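Transglutaminase elicitor (Phytophthora sojae, PDB 3TW5) is a transglutaminase, joining protein glutamine side chains to amines such as lysine, and probably acts as a pathogen-associated pattern that elicits plant defence. Local coordinates at residues L277-E282 with F298-Y303; T33-A38 with P234-K239; V221-A226 with H329-W334; D25-G30 with A208-L213; E138-C143 with G288-G293. The protein carries 1 engineered substitution. All blocks are in the same frame, centred on the assembly; numbering follows the deposited sequence.

Interaction 1 (L277-E282 with F298-Y303)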
# COMPACT_ATOMS: atom_id res chain seq x y z
N LEU A 277 5.25 4.65 -12.04
CA LEU A 277 5.32 4.05 -10.72
C LEU A 277 4.81 2.62 -10.81
O LEU A 277 3.82 2.35 -11.49
CB LEU A 277 4.48 4.87 -9.73
CG LEU A 277 4.68 4.62 -8.23
CD1 LEU A 277 6.09 5.01 -7.79
CD2 LEU A 277 3.64 5.39 -7.43
N SER A 278 5.49 1.70 -10.13
CA SER A 278 5.11 0.29 -10.17
C SER A 278 4.83 -0.24 -8.77
O SER A 278 5.67 -0.14 -7.88
CB SER A 278 6.21 -0.54 -10.84
OG SER A 278 6.57 0.02 -12.09
N TRP A 279 3.64 -0.81 -8.59
CA TRP A 279 3.24 -1.33 -7.29
C TRP A 279 2.65 -2.73 -7.37
O TRP A 279 2.29 -3.21 -8.45
CB TRP A 279 2.25 -0.38 -6.61
CG TRP A 279 0.97 -0.20 -7.36
CD1 TRP A 279 -0.13 -0.99 -7.30
CD2 TRP A 279 0.67 0.84 -8.29
NE1 TRP A 279 -1.12 -0.50 -8.12
CE2 TRP A 279 -0.65 0.62 -8.74
CE3 TRP A 279 1.38 1.95 -8.78
CZ2 TRP A 279 -1.28 1.46 -9.67
CZ3 TRP A 279 0.75 2.79 -9.70
CH2 TRP A 279 -0.57 2.54 -10.13
N ILE A 280 2.55 -3.38 -6.21
CA ILE A 280 2.03 -4.73 -6.09
C ILE A 280 0.53 -4.67 -5.80
O ILE A 280 0.09 -3.83 -5.01
CB ILE A 280 2.74 -5.50 -4.95
CG1 ILE A 280 4.26 -5.28 -5.00
CG2 ILE A 280 2.39 -6.97 -4.99
CD1 ILE A 280 4.95 -5.71 -6.30
N TYR A 281 -0.25 -5.54 -6.44
CA TYR A 281 -1.68 -5.60 -6.17
C TYR A 281 -2.15 -6.91 -5.52
O TYR A 281 -1.39 -7.88 -5.44
CB TYR A 281 -2.52 -5.21 -7.40
CG TYR A 281 -2.52 -6.18 -8.56
CD1 TYR A 281 -3.54 -7.11 -8.72
CD2 TYR A 281 -1.50 -6.15 -9.52
CE1 TYR A 281 -3.56 -8.00 -9.80
CE2 TYR A 281 -1.50 -7.03 -10.60
CZ TYR A 281 -2.53 -7.96 -10.73
OH TYR A 281 -2.54 -8.83 -11.79
N GLU A 282 -3.39 -6.93 -5.05
CA GLU A 282 -3.94 -8.01 -4.23
C GLU A 282 -4.17 -9.32 -4.97
O GLU A 282 -4.55 -9.33 -6.14
CB GLU A 282 -5.26 -7.56 -3.57
CG GLU A 282 -5.11 -6.43 -2.54
CD GLU A 282 -5.05 -5.03 -3.15
OE1 GLU A 282 -5.09 -4.89 -4.39
OE2 GLU A 282 -4.95 -4.06 -2.37
N PHE A 298 1.74 -10.00 -10.44
CA PHE A 298 0.99 -9.15 -9.52
C PHE A 298 1.64 -7.78 -9.35
O PHE A 298 1.40 -7.08 -8.36
CB PHE A 298 0.79 -9.87 -8.19
CG PHE A 298 0.29 -11.27 -8.33
CD1 PHE A 298 -1.01 -11.53 -8.77
CD2 PHE A 298 1.13 -12.35 -8.06
CE1 PHE A 298 -1.47 -12.83 -8.93
CE2 PHE A 298 0.67 -13.66 -8.21
CZ PHE A 298 -0.63 -13.90 -8.64
N THR A 299 2.46 -7.40 -10.33
CA THR A 299 3.02 -6.06 -10.40
C THR A 299 2.30 -5.27 -11.50
O THR A 299 2.24 -5.70 -12.66
CB THR A 299 4.54 -6.10 -10.68
OG1 THR A 299 5.17 -7.00 -9.77
CG2 THR A 299 5.15 -4.71 -10.53
N THR A 300 1.75 -4.13 -11.13
CA THR A 300 1.08 -3.23 -12.07
C THR A 300 1.69 -1.83 -11.96
O THR A 300 2.64 -1.62 -11.21
CB THR A 300 -0.46 -3.22 -11.85
OG1 THR A 300 -1.07 -2.35 -12.81
CG2 THR A 300 -0.82 -2.76 -10.45
N GLY A 301 1.16 -0.87 -12.71
CA GLY A 301 1.69 0.48 -12.68
C GLY A 301 0.86 1.52 -13.40
O GLY A 301 -0.21 1.22 -13.93
N GLN A 302 1.36 2.75 -13.42
CA GLN A 302 0.69 3.86 -14.07
C GLN A 302 1.70 4.91 -14.52
O GLN A 302 2.69 5.17 -13.83
CB GLN A 302 -0.33 4.49 -13.13
CG GLN A 302 -1.28 5.46 -13.81
CD GLN A 302 -2.53 5.71 -12.99
OE1 GLN A 302 -2.48 6.27 -11.90
NE2 GLN A 302 -3.68 5.29 -13.52
N TYR A 303 1.45 5.51 -15.67
CA TYR A 303 2.27 6.62 -16.14
C TYR A 303 1.80 7.93 -15.53
O TYR A 303 0.61 8.10 -15.24
CB TYR A 303 2.25 6.71 -17.67
CG TYR A 303 3.00 5.60 -18.36
CD1 TYR A 303 4.39 5.59 -18.41
CD2 TYR A 303 2.31 4.55 -18.98
CE1 TYR A 303 5.08 4.57 -19.06
CE2 TYR A 303 2.99 3.52 -19.62
CZ TYR A 303 4.37 3.53 -19.66
OH TYR A 303 5.04 2.51 -20.30

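Interaction 2 (T33-A38 with P234-K239)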
# COMPACT_ATOMS: atom_id res chain seq x y z
N THR A 33 14.55 -4.26 -4.14
CA THR A 33 14.73 -5.71 -3.99
C THR A 33 15.05 -6.07 -2.54
O THR A 33 15.85 -5.39 -1.89
CB THR A 33 15.85 -6.25 -4.92
OG1 THR A 33 17.07 -5.54 -4.67
CG2 THR A 33 15.47 -6.09 -6.39
N PRO A 34 14.40 -7.13 -2.01
CA PRO A 34 13.40 -7.94 -2.71
C PRO A 34 12.08 -7.18 -2.84
O PRO A 34 11.80 -6.29 -2.04
CB PRO A 34 13.23 -9.15 -1.80
CG PRO A 34 13.56 -8.66 -0.44
CD PRO A 34 14.62 -7.60 -0.63
N SER A 35 11.31 -7.53 -3.86
CA SER A 35 10.00 -6.92 -4.07
C SER A 35 9.09 -7.16 -2.87
O SER A 35 9.16 -8.23 -2.25
CB SER A 35 9.35 -7.49 -5.34
OG SER A 35 8.01 -7.02 -5.48
N PRO A 36 8.25 -6.17 -2.52
CA PRO A 36 7.20 -6.42 -1.55
C PRO A 36 6.28 -7.53 -2.06
O PRO A 36 5.99 -7.57 -3.26
CB PRO A 36 6.46 -5.09 -1.48
CG PRO A 36 7.44 -4.08 -1.91
CD PRO A 36 8.28 -4.76 -2.94
N TRP A 37 5.86 -8.42 -1.17
CA TRP A 37 5.05 -9.57 -1.58
C TRP A 37 3.58 -9.23 -1.81
O TRP A 37 3.05 -8.27 -1.24
CB TRP A 37 5.18 -10.74 -0.60
CG TRP A 37 5.08 -10.39 0.86
CD1 TRP A 37 6.12 -10.15 1.71
CD2 TRP A 37 3.89 -10.29 1.65
NE1 TRP A 37 5.65 -9.90 2.98
CE2 TRP A 37 4.28 -9.98 2.97
CE3 TRP A 37 2.52 -10.43 1.36
CZ2 TRP A 37 3.36 -9.79 4.00
CZ3 TRP A 37 1.61 -10.25 2.39
CH2 TRP A 37 2.03 -9.93 3.70
N ALA A 38 2.93 -10.02 -2.66
CA ALA A 38 1.51 -9.82 -2.96
C ALA A 38 0.65 -10.54 -1.93
O ALA A 38 1.02 -11.61 -1.43
CB ALA A 38 1.20 -10.31 -4.36
N PRO A 234 2.02 -1.31 -1.78
CA PRO A 234 3.46 -1.16 -1.61
C PRO A 234 4.15 -0.98 -2.97
O PRO A 234 3.87 -1.73 -3.91
CB PRO A 234 3.88 -2.48 -0.97
CG PRO A 234 2.88 -3.46 -1.45
CD PRO A 234 1.59 -2.71 -1.64
N VAL A 235 5.03 0.01 -3.07
CA VAL A 235 5.71 0.31 -4.33
C VAL A 235 6.88 -0.64 -4.57
O VAL A 235 7.64 -0.95 -3.65
CB VAL A 235 6.15 1.80 -4.39
CG1 VAL A 235 7.03 2.07 -5.60
CG2 VAL A 235 4.94 2.71 -4.41
N ARG A 236 7.01 -1.10 -5.81
CA ARG A 236 8.13 -1.95 -6.21
C ARG A 236 9.21 -1.16 -6.93
O ARG A 236 10.40 -1.45 -6.77
CB ARG A 236 7.64 -3.10 -7.10
CG ARG A 236 8.70 -4.15 -7.38
CD ARG A 236 8.22 -5.17 -8.38
NE ARG A 236 9.25 -6.15 -8.70
CZ ARG A 236 9.06 -7.22 -9.48
NH1 ARG A 236 7.88 -7.44 -10.04
NH2 ARG A 236 10.06 -8.05 -9.71
N GLY A 237 8.81 -0.17 -7.72
CA GLY A 237 9.78 0.59 -8.51
C GLY A 237 9.28 1.87 -9.15
O GLY A 237 8.08 2.12 -9.24
N PHE A 238 10.24 2.68 -9.60
CA PHE A 238 9.98 3.95 -10.25
C PHE A 238 10.96 4.12 -11.41
O PHE A 238 12.17 4.02 -11.22
CB PHE A 238 10.14 5.09 -9.23
CG PHE A 238 10.17 6.47 -9.84
CD1 PHE A 238 8.99 7.11 -10.20
CD2 PHE A 238 11.38 7.13 -10.01
CE1 PHE A 238 9.02 8.39 -10.75
CE2 PHE A 238 11.42 8.42 -10.55
CZ PHE A 238 10.24 9.05 -10.93
N LYS A 239 10.42 4.37 -12.60
CA LYS A 239 11.25 4.57 -13.79
C LYS A 239 10.84 5.82 -14.57
O LYS A 239 9.66 6.05 -14.82
CB LYS A 239 11.22 3.34 -14.70
CG LYS A 239 12.26 3.38 -15.81
CD LYS A 239 12.21 2.16 -16.70
CE LYS A 239 13.34 2.20 -17.72
NZ LYS A 239 13.47 0.94 -18.49

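Interaction 3 (V221-A226 with H329-W334)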
# COMPACT_ATOMS: atom_id res chain seq x y z
N VAL A 221 4.67 3.33 0.59
CA VAL A 221 3.28 2.97 0.32
C VAL A 221 2.57 4.17 -0.29
O VAL A 221 2.74 5.30 0.18
CB VAL A 221 2.54 2.53 1.61
CG1 VAL A 221 1.13 2.08 1.30
CG2 VAL A 221 3.30 1.42 2.32
N ALA A 222 1.78 3.93 -1.34
CA ALA A 222 1.10 5.00 -2.07
C ALA A 222 -0.39 4.75 -2.22
O ALA A 222 -0.83 3.60 -2.31
CB ALA A 222 1.74 5.18 -3.43
N ASP A 223 -1.17 5.83 -2.23
CA ASP A 223 -2.57 5.78 -2.62
C ASP A 223 -2.64 6.05 -4.11
O ASP A 223 -2.34 7.15 -4.56
CB ASP A 223 -3.42 6.80 -1.86
CG ASP A 223 -4.90 6.77 -2.27
OD1 ASP A 223 -5.33 5.83 -2.96
OD2 ASP A 223 -5.64 7.71 -1.88
N VAL A 224 -3.04 5.04 -4.87
CA VAL A 224 -2.97 5.11 -6.33
C VAL A 224 -4.32 5.34 -7.02
O VAL A 224 -4.38 5.41 -8.25
CB VAL A 224 -2.28 3.86 -6.92
CG1 VAL A 224 -0.81 3.82 -6.51
CG2 VAL A 224 -3.00 2.58 -6.49
N THR A 225 -5.38 5.47 -6.24
CA THR A 225 -6.72 5.70 -6.80
C THR A 225 -7.01 7.17 -7.09
O THR A 225 -7.56 7.50 -8.15
CB THR A 225 -7.85 5.12 -5.91
OG1 THR A 225 -7.63 5.48 -4.54
CG2 THR A 225 -7.90 3.61 -6.05
N ALA A 226 -6.66 8.05 -6.14
CA ALA A 226 -6.98 9.49 -6.19
C ALA A 226 -8.49 9.77 -6.26
O ALA A 226 -8.91 10.92 -6.44
CB ALA A 226 -6.24 10.19 -7.34
N HIS A 329 -3.39 11.14 -9.85
CA HIS A 329 -2.06 11.08 -9.24
C HIS A 329 -2.16 10.72 -7.76
O HIS A 329 -3.17 11.02 -7.12
CB HIS A 329 -1.32 12.42 -9.44
CG HIS A 329 -1.94 13.57 -8.71
ND1 HIS A 329 -1.57 13.94 -7.43
CD2 HIS A 329 -2.90 14.45 -9.08
CE1 HIS A 329 -2.27 14.99 -7.05
NE2 HIS A 329 -3.09 15.31 -8.03
N PRO A 330 -1.12 10.06 -7.20
CA PRO A 330 -1.14 9.61 -5.81
C PRO A 330 -1.46 10.73 -4.81
O PRO A 330 -0.92 11.83 -4.91
CB PRO A 330 0.28 9.09 -5.58
CG PRO A 330 0.73 8.68 -6.92
CD PRO A 330 0.14 9.69 -7.86
N ASP A 331 -2.34 10.43 -3.86
CA ASP A 331 -2.75 11.40 -2.84
C ASP A 331 -1.67 11.60 -1.77
O ASP A 331 -1.43 12.73 -1.34
CB ASP A 331 -4.07 10.98 -2.18
CG ASP A 331 -5.29 11.44 -2.98
OD1 ASP A 331 -5.26 12.54 -3.57
OD2 ASP A 331 -6.29 10.69 -3.01
N PHE A 332 -1.03 10.51 -1.37
CA PHE A 332 0.01 10.55 -0.33
C PHE A 332 1.04 9.43 -0.47
O PHE A 332 0.79 8.42 -1.12
CB PHE A 332 -0.62 10.54 1.07
CG PHE A 332 -1.67 9.47 1.26
CD1 PHE A 332 -1.31 8.14 1.45
CD2 PHE A 332 -3.01 9.81 1.26
CE1 PHE A 332 -2.28 7.15 1.63
CE2 PHE A 332 -4.00 8.83 1.45
CZ PHE A 332 -3.63 7.50 1.63
N LEU A 333 2.20 9.64 0.15
CA LEU A 333 3.27 8.65 0.22
C LEU A 333 3.67 8.48 1.68
O LEU A 333 3.87 9.47 2.40
CB LEU A 333 4.49 9.13 -0.57
CG LEU A 333 4.68 8.91 -2.07
CD1 LEU A 333 3.53 9.44 -2.91
CD2 LEU A 333 5.99 9.55 -2.52
N TRP A 334 3.80 7.24 2.13
CA TRP A 334 4.27 6.98 3.49
C TRP A 334 5.16 5.75 3.62
O TRP A 334 5.01 4.79 2.87
CB TRP A 334 3.12 6.94 4.50
CG TRP A 334 2.09 5.87 4.25
CD1 TRP A 334 1.03 5.94 3.39
CD2 TRP A 334 2.00 4.60 4.90
NE1 TRP A 334 0.29 4.79 3.46
CE2 TRP A 334 0.86 3.94 4.38
CE3 TRP A 334 2.77 3.95 5.87
CZ2 TRP A 334 0.48 2.66 4.79
CZ3 TRP A 334 2.39 2.67 6.28
CH2 TRP A 334 1.25 2.04 5.74

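Interaction 4 (D25-G30 with A208-L213)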
# COMPACT_ATOMS: atom_id res chain seq x y z
N ASP A 25 21.21 14.96 -11.56
CA ASP A 25 21.93 14.07 -10.65
C ASP A 25 21.04 12.96 -10.06
O ASP A 25 21.54 12.06 -9.38
CB ASP A 25 22.59 14.87 -9.52
CG ASP A 25 23.65 15.83 -10.02
OD1 ASP A 25 24.15 15.63 -11.16
OD2 ASP A 25 24.00 16.78 -9.28
N LEU A 26 19.74 13.03 -10.32
CA LEU A 26 18.80 12.01 -9.85
C LEU A 26 18.85 10.77 -10.74
O LEU A 26 19.07 10.89 -11.95
CB LEU A 26 17.37 12.55 -9.81
CG LEU A 26 16.99 13.52 -8.69
CD1 LEU A 26 15.62 14.09 -8.97
CD2 LEU A 26 17.02 12.86 -7.32
N PRO A 27 18.66 9.58 -10.15
CA PRO A 27 18.54 8.38 -10.97
C PRO A 27 17.24 8.38 -11.77
O PRO A 27 16.27 9.03 -11.37
CB PRO A 27 18.54 7.25 -9.94
CG PRO A 27 18.07 7.88 -8.68
CD PRO A 27 18.60 9.28 -8.71
N THR A 28 17.23 7.67 -12.89
CA THR A 28 16.06 7.59 -13.75
C THR A 28 15.37 6.24 -13.60
O THR A 28 14.35 5.97 -14.25
CB THR A 28 16.43 7.83 -15.23
OG1 THR A 28 17.34 6.81 -15.66
CG2 THR A 28 17.08 9.19 -15.41
N VAL A 29 15.93 5.40 -12.75
CA VAL A 29 15.38 4.08 -12.45
C VAL A 29 15.75 3.67 -11.01
O VAL A 29 16.88 3.86 -10.57
CB VAL A 29 15.83 3.01 -13.49
CG1 VAL A 29 17.36 2.86 -13.52
CG2 VAL A 29 15.15 1.66 -13.23
N GLY A 30 14.77 3.13 -10.30
CA GLY A 30 14.98 2.61 -8.96
C GLY A 30 14.03 1.46 -8.71
O GLY A 30 12.82 1.63 -8.76
N ALA A 208 10.98 12.47 -4.17
CA ALA A 208 10.80 11.37 -3.23
C ALA A 208 11.02 10.01 -3.90
O ALA A 208 11.79 9.19 -3.39
CB ALA A 208 9.42 11.43 -2.58
N SER A 209 10.36 9.79 -5.03
CA SER A 209 10.42 8.51 -5.74
C SER A 209 11.83 8.16 -6.20
O SER A 209 12.26 7.02 -6.07
CB SER A 209 9.47 8.50 -6.94
OG SER A 209 8.13 8.76 -6.54
N ALA A 210 12.54 9.16 -6.71
CA ALA A 210 13.91 8.97 -7.21
C ALA A 210 14.91 8.70 -6.08
O ALA A 210 15.76 7.82 -6.20
CB ALA A 210 14.34 10.16 -8.05
N ASN A 211 14.80 9.47 -5.00
CA ASN A 211 15.68 9.30 -3.84
C ASN A 211 15.45 7.99 -3.08
O ASN A 211 16.41 7.27 -2.79
CB ASN A 211 15.54 10.49 -2.88
CG ASN A 211 16.40 11.67 -3.29
OD1 ASN A 211 17.56 11.77 -2.90
ND2 ASN A 211 15.82 12.59 -4.05
N ILE A 212 14.19 7.67 -2.79
CA ILE A 212 13.86 6.49 -1.98
C ILE A 212 14.12 5.18 -2.73
O ILE A 212 14.86 4.32 -2.24
CB ILE A 212 12.42 6.56 -1.41
CG1 ILE A 212 12.26 7.79 -0.50
CG2 ILE A 212 12.08 5.29 -0.63
CD1 ILE A 212 10.82 8.23 -0.28
N LEU A 213 13.53 5.04 -3.92
CA LEU A 213 13.73 3.84 -4.75
C LEU A 213 15.13 3.76 -5.36
O LEU A 213 15.68 2.66 -5.50
CB LEU A 213 12.68 3.76 -5.86
CG LEU A 213 11.26 3.20 -5.66
CD1 LEU A 213 11.25 1.83 -4.98
CD2 LEU A 213 10.37 4.17 -4.91

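Interaction 5 (E138-C143 with G288-G293)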
# COMPACT_ATOMS: atom_id res chain seq x y z
N GLU A 138 8.27 -7.20 6.02
CA GLU A 138 8.27 -8.62 6.36
C GLU A 138 8.70 -9.51 5.19
O GLU A 138 8.16 -9.40 4.08
CB GLU A 138 6.89 -9.03 6.88
CG GLU A 138 6.91 -9.94 8.09
CD GLU A 138 7.26 -9.20 9.37
OE1 GLU A 138 6.63 -8.16 9.67
OE2 GLU A 138 8.17 -9.66 10.09
N THR A 139 9.68 -10.38 5.43
CA THR A 139 10.11 -11.38 4.46
C THR A 139 8.93 -12.28 4.10
O THR A 139 8.20 -12.72 5.00
CB THR A 139 11.26 -12.26 5.02
OG1 THR A 139 12.32 -11.42 5.48
CG2 THR A 139 11.80 -13.20 3.95
N GLU A 140 8.73 -12.53 2.81
CA GLU A 140 7.58 -13.31 2.34
C GLU A 140 7.62 -14.76 2.84
O GLU A 140 8.66 -15.40 2.78
CB GLU A 140 7.50 -13.30 0.81
CG GLU A 140 6.22 -13.95 0.28
CD GLU A 140 6.21 -14.11 -1.23
OE1 GLU A 140 5.14 -13.91 -1.84
OE2 GLU A 140 7.27 -14.45 -1.80
N PRO A 141 6.47 -15.26 3.34
CA PRO A 141 6.32 -16.68 3.62
C PRO A 141 6.51 -17.47 2.34
O PRO A 141 5.91 -17.15 1.31
CB PRO A 141 4.87 -16.80 4.09
CG PRO A 141 4.51 -15.46 4.58
CD PRO A 141 5.28 -14.49 3.75
N LYS A 142 7.37 -18.50 2.38
CA LYS A 142 7.68 -19.27 1.18
C LYS A 142 6.91 -20.59 1.11
O LYS A 142 6.18 -20.84 0.15
CB LYS A 142 9.20 -19.51 1.06
CG LYS A 142 9.67 -19.73 -0.37
CD LYS A 142 10.97 -20.52 -0.44
CE LYS A 142 12.20 -19.65 -0.20
NZ LYS A 142 13.44 -20.48 -0.11
N CYS A 143 7.07 -21.43 2.13
CA CYS A 143 6.47 -22.76 2.13
C CYS A 143 5.77 -23.08 3.47
O CYS A 143 6.07 -22.44 4.48
CB CYS A 143 7.53 -23.81 1.75
SG CYS A 143 8.83 -24.04 2.98
N GLY A 288 5.27 -18.85 -2.08
CA GLY A 288 6.23 -17.75 -2.07
C GLY A 288 6.36 -17.13 -3.44
O GLY A 288 7.20 -17.55 -4.24
N LEU A 289 5.53 -16.12 -3.70
CA LEU A 289 5.44 -15.48 -5.02
C LEU A 289 6.69 -14.72 -5.44
O LEU A 289 6.98 -14.61 -6.63
CB LEU A 289 4.22 -14.55 -5.07
CG LEU A 289 2.85 -15.12 -4.69
CD1 LEU A 289 1.85 -14.00 -4.48
CD2 LEU A 289 2.33 -16.11 -5.74
N VAL A 290 7.43 -14.19 -4.46
CA VAL A 290 8.63 -13.40 -4.76
C VAL A 290 9.81 -14.29 -5.17
O VAL A 290 10.45 -14.02 -6.20
CB VAL A 290 9.02 -12.46 -3.58
CG1 VAL A 290 10.38 -11.80 -3.81
CG2 VAL A 290 7.95 -11.40 -3.37
N SER A 291 10.08 -15.34 -4.40
CA SER A 291 11.17 -16.27 -4.71
C SER A 291 10.89 -17.12 -5.96
O SER A 291 11.82 -17.66 -6.56
CB SER A 291 11.51 -17.16 -3.51
OG SER A 291 10.44 -18.04 -3.21
N SER A 292 9.61 -17.23 -6.33
CA SER A 292 9.20 -17.91 -7.56
C SER A 292 9.49 -17.08 -8.81
O SER A 292 9.64 -17.63 -9.90
CB SER A 292 7.70 -18.21 -7.54
OG SER A 292 7.35 -19.09 -6.49
N GLY A 293 9.54 -15.76 -8.64
CA GLY A 293 9.53 -14.84 -9.77
C GLY A 293 8.10 -14.61 -10.21
O GLY A 293 7.84 -13.85 -11.15

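Interaction 1 (L277-E282 with F298-Y303)
Trp279 and Thr300 form the central rung of an antiparallel beta ladder between the end of strand 269-280 and the start of strand 299-310, consecutive neighbours in the large antiparallel sheet. The pair is of the hydrogen-bonded kind: Trp279 N lies 2.9 Å from Thr300 O, and Thr300 N lies 2.9 Å from Trp279 O. Leu277 and Gln302 repeat the pattern on one side. On the other side Tyr281 N donates to Phe298 O at 3.0 Å. A chi1 of 62° starts the Trp279 side chain off toward the partner strand. Gly301 CA sits over the six-membered ring, 4.0 Å from its centroid, in a CH-pi contact, while Gln302 CB approaches Trp279 CH2 at the ring edge, 3.6 Å away. Thr300 CG2 lies between two aromatic side chains, 3.3 Å from Trp279 NE1 and 3.6 Å from Tyr281 CD2. The Tyr281 ring also takes Phe298 CB over one face. Ser278 and Ile280 spend their backbone bonds on strand 232-246, which flanks strand 269-280 on its other side; Trp279 touches Gln233 of that strand and Tyr304 further along strand 299-310.

Interaction 2 (T33-A38 with P234-K239)
Ser35 and Pro36 lie against Pro234 and Arg236 where strand 232-246 carries a classic beta bulge: Arg236 and Gly237 both face Ser278 of the neighbouring strand. The loop that follows strand 29-31 settles here in an irregular but extended form, in a buried place.

The apolar part is proline on proline. The two rings lie flank to flank and run in opposing senses, with Pro36 CB 3.7 Å from Pro234 CB. Pro36 CG also rests on the strand's backbone, 3.6 Å from Val235 O, an oxygen that accepts a hydrogen bond from Thr219 OG1. Helix 128-137 closes over both rings through Ala135, and Trp131 and Ser132 add to its contact with Pro234.

The second part is packing against an arginine stem. Arg236 CG is anti to the backbone N (chi1 -171°), and the chain stays extended as far as NE; its CG, CD and NE all come within contact of Ser35 CB and OG. Ser35 CB is 3.6 Å from Arg236 NE. What holds the far end of the arginine lies elsewhere: NH1 is hydrogen-bonded to Thr299 OG1, and NH2 makes a long, weak ion pair with Asp296.

The polar part stays within the loop. Ser35 OG is anti to its own backbone N (chi1 174°), a setting in which it lies 3.4 Å from Arg236 CD yet donates to the carbonyl of the next residue, with Ser35 OG 3.1 Å from Pro36 O and tilted 33° from that carbonyl plane.

Interaction 3 (V221-A226 with H329-W334)
Val221 and Trp334 pair in a short antiparallel ladder between strands 221-223 and 333-336 of the main sheet; an Asx turn at Asp223 follows, and beyond it Ala226 CB still rests on His329 O, 3.2 Å away. Val221 N meets Trp334 O at 2.7 Å, and the return bond from Trp334 N to Val221 O is 2.9 Å; further on, the bonds Asp223 N to Phe332 O and Asp331 N to Asp223 O are both weak.

In Trp334 a chi1 of 61° sets CG on the Val221 side. The valine CB stands over the indole face, 3.7 Å from the centroid of the five-membered ring. Its CG1, anti to the backbone N, reaches forward to Trp334 NE1 and CZ2, while NE1 itself donates to Asn232 OD1. Helix 128-137 packs on Val221 through Ser132 and Ile136 and on Trp334 through Pro133.

Phe332 repeats the idea two residues earlier. Its ring receives Asp223 CB over one face, 3.8 Å from the centroid and offset toward the rim.

Asp223 holds CG anti to the backbone N (chi1 180°), carrying the carboxylate past the phenyl ring and beside that of Asp331, the two planes 58° apart. Asp223 OD1 accepts from Trp231 N and, from above the carboxylate plane, from Thr225 N at 3.3 Å. Asp223 OD2 lies 3.3 Å from Asp331 OD2, two acceptors on like-charged groups and not a hydrogen bond.

Interaction 4 (D25-G30 with A208-L213)
Pro27 and Ala210 approach to 6.0 Å between their CA atoms, and Gly30 and Leu213 to 4.6 Å, as an extended segment entering strand 29-31 passes helix 202-215 where the helix opens into a wider pi-type turn. Glycine at the nearer point brings backbone onto backbone: Gly30 CA lies 3.5 Å from Leu213 O, while Leu213 CB lies 3.6 Å from Gly30 O.

Leu26 does most of the side-chain work on the loop side. Its CD2 methyl touches the helix at two places, 3.9 Å from Ala210 CB and 3.5 Å from Asn211 ND2. The leucine and asparagine side chains cross at about a right angle. Pro27 comes in next to it, its CG 3.4 Å from Ala210 O, and the small alanine methyl lies among the loop residues, facing both Leu26 CD2 and the carbonyl of Pro27.

Elsewhere the strand is held by the sheet, Gly30 bonding through its backbone to Phe238, and the far side of the helix packs on helix 5-15 through Ala208 and Ile212. The amide of Asn211 finds its bonds away from Leu26: ND2 donates to Ile207 O one turn back, and OD1 accepts from Glu20 N. The contact is therefore made of methyl, methylene and carbonyl groups, without a hydrogen bond between loop and helix.

Interaction 5 (E138-C143 with G288-G293)
Two anti torsions straighten Glu140 toward Leu289 and Val290: CG stands anti to the backbone N (chi1 -173°) and CD continues the line (chi2 -172°), delivering the carboxylate to the backbone amides of residues 289 and 290. Val290 N donates to Glu140 OE2 at 2.7 Å, a fairly straight bond (160° at the hydrogen) that uses the syn lone pair. The second bond, Leu289 N to Glu140 OE1, is 2.9 Å long but bent and weak. OE1 also has a salt bridge to Lys158 of helix 154-167. The carboxylate thus sits at the N-terminal end of the short, weakly bonded helix 289-292, where amide groups and the lysine would both favour negative charge. This helix lies in the long connection between strands 269-280 and 299-310, and the loop it meets follows helix 128-137. Just ahead of the helix, Gly288 O accepts from Ser292 N and, from the opposite face of its plane, from Ser292 OG at 2.7 Å. Next in the loop, Pro141 O lies 3.4 Å from Gly288 CA. The aliphatic stem of Lys142 runs by the helix, its CG 3.4 Å from Ser291 OG, and the next residue, Cys143, is joined by a disulfide to Cys365 after helix 352-364.

How the interactions relate
From the N terminus, residues 25-30 open interaction 4 and 33-38 open interaction 2. Interaction 4 closes first, at helix 202-215, and interaction 2 closes at strand 232-246, so the two loops cross. Interaction 5 opens at 138-143, while both are open, and runs on to 288-293, crossing all four others. Interaction 3 begins at 221-226, before interaction 2 has closed, so these two also cross, and ends last, at 329-334. Interaction 1 is the short closure within the span of interaction 3. Interactions 1 to 4 all reach the main antiparallel sheet. Interaction 5 ties the connection between strands 269-280 and 299-310 to the loop after helix 128-137, and meets interaction 1 where Leu289 packs on Phe298.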